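Long-range contact in membrane-bound protease PH1510 (Pyrococcus horikoshii, PDB 3BPP), which cleaves proteins preferentially near hydrophobic or aromatic residues as a membrane-bound serine protease, degrading casein and the stomatin homolog PH1511 in vitro: residues I44-P49 and A79-A84. The protein carries 1 engineered substitution. Numbering follows the deposited sequence.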
# COMPACT_ATOMS: atom_id res chain seq x y z
N ILE A 44 -9.62 1.58 8.38
CA ILE A 44 -8.68 1.68 9.48
C ILE A 44 -7.69 0.51 9.45
O ILE A 44 -8.06 -0.63 9.66
CB ILE A 44 -9.38 1.78 10.87
CG1 ILE A 44 -10.23 3.05 10.94
CG2 ILE A 44 -8.34 1.78 11.99
CD1 ILE A 44 -11.18 3.10 12.09
N GLU A 45 -6.42 0.82 9.20
CA GLU A 45 -5.38 -0.15 9.20
C GLU A 45 -5.02 -0.44 10.66
O GLU A 45 -4.49 0.42 11.36
CB GLU A 45 -4.15 0.37 8.37
CG GLU A 45 -4.51 0.70 6.93
CD GLU A 45 -3.39 1.43 6.14
OE1 GLU A 45 -2.38 1.86 6.72
OE2 GLU A 45 -3.54 1.56 4.91
N LEU A 46 -5.28 -1.68 11.11
CA LEU A 46 -5.10 -2.08 12.50
C LEU A 46 -3.89 -2.99 12.77
O LEU A 46 -3.68 -4.00 12.10
CB LEU A 46 -6.39 -2.77 13.00
CG LEU A 46 -6.47 -3.11 14.52
CD1 LEU A 46 -6.30 -1.84 15.43
CD2 LEU A 46 -7.75 -3.82 14.84
N ASP A 47 -3.12 -2.67 13.81
CA ASP A 47 -2.02 -3.55 14.19
C ASP A 47 -1.91 -3.48 15.68
O ASP A 47 -1.34 -2.54 16.20
CB ASP A 47 -0.73 -3.07 13.53
CG ASP A 47 0.45 -4.00 13.77
OD1 ASP A 47 1.48 -3.74 13.12
OD2 ASP A 47 0.35 -4.97 14.57
N THR A 48 -2.48 -4.47 16.38
CA THR A 48 -2.56 -4.45 17.86
C THR A 48 -2.31 -5.83 18.48
O THR A 48 -2.85 -6.81 17.99
CB THR A 48 -3.93 -3.81 18.37
OG1 THR A 48 -3.99 -3.84 19.81
CG2 THR A 48 -5.21 -4.49 17.78
N PRO A 49 -1.47 -5.91 19.55
CA PRO A 49 -1.32 -7.18 20.28
C PRO A 49 -2.37 -7.36 21.40
O PRO A 49 -2.27 -8.28 22.21
CB PRO A 49 0.05 -7.04 20.93
CG PRO A 49 0.07 -5.58 21.35
CD PRO A 49 -0.64 -4.85 20.16
N ALA A 79 1.42 -7.43 10.71
CA ALA A 79 0.60 -6.90 11.79
C ALA A 79 -0.20 -8.06 12.39
O ALA A 79 -0.23 -9.15 11.84
CB ALA A 79 -0.34 -5.84 11.27
N SER A 80 -0.87 -7.81 13.50
CA SER A 80 -1.83 -8.74 14.05
C SER A 80 -3.04 -7.97 14.60
O SER A 80 -2.87 -6.89 15.11
CB SER A 80 -1.17 -9.60 15.12
OG SER A 80 -1.02 -8.90 16.34
N ALA A 81 -4.25 -8.51 14.44
CA ALA A 81 -5.40 -8.07 15.26
C ALA A 81 -5.67 -9.11 16.36
O ALA A 81 -6.56 -9.93 16.21
CB ALA A 81 -6.66 -7.85 14.40
N ALA A 82 -4.87 -9.09 17.42
CA ALA A 82 -4.96 -10.07 18.51
C ALA A 82 -5.70 -9.57 19.76
O ALA A 82 -5.90 -8.37 19.95
CB ALA A 82 -3.58 -10.55 18.89
N SER A 83 -6.01 -10.51 20.65
CA SER A 83 -6.95 -10.31 21.77
C SER A 83 -7.94 -9.19 21.48
O SER A 83 -8.83 -9.38 20.65
CB SER A 83 -6.21 -10.17 23.11
OG SER A 83 -7.08 -10.56 24.18
N ALA A 84 -7.79 -8.03 22.12
CA ALA A 84 -8.78 -6.93 21.96
C ALA A 84 -9.02 -6.48 20.54
O ALA A 84 -10.12 -6.06 20.20
CB ALA A 84 -8.41 -5.72 22.82
O HOH W 1 1.30 -6.52 17.25
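The run-in to the nucleophile of this ClpP-like protease domain is held by a single parallel beta bridge between Thr48 and Ala81, set just before Ser83. Strand 41-47 ends at Asp47, and Thr48, just beyond it, meets residues 79-84; the strand axes make 71°, consistent with a single bridge rather than a longer pairing. Thr48 uses both its N-H and its C=O towards the same strand, gripping the residues either side of Ala81: its N donates to Ser80 O at 2.8 Å, and its O receives Ala82 N at 3.1 Å. Ser80 OG, turned between its own backbone N and carbonyl carbon, may add a weak hydrogen bond to Thr48 O, though its proton has another acceptor within reach.

Asp47 extends the grip by one residue. With CG anti to the backbone N (chi1 -175°), its carboxylate reaches across to residues 79-80, where OD2 accepts Ser80 N at 3.3 Å, the donor lying well above the carboxylate plane. Ala79 CB presses on the same group, 3.2 Å from Asp47 CG, and a water donates to OD2 while bridging weakly to Ser80 OG. With an alanine here, the Ser80 amide would probably lose its acceptor and a gap would open beside Ala79. On the apolar flank, Leu46 CD2 meets Ala81 CB at 4.2 Å.

The result illustrates how the short strand leading to a nucleophile can be tied to the C-terminal end of an inner strand of a parallel sheet. Thr48 OG1 turns elsewhere, to Gly17 O and to the N of Gly50, a substrate-binding residue, while Ala81 O bonds Thr86 OG1 in helix 84-90. Strand 41-47 runs between strands 9-16 and 70-74, whereas strand 80-82 pairs with 102-104 in a separate mixed sheet.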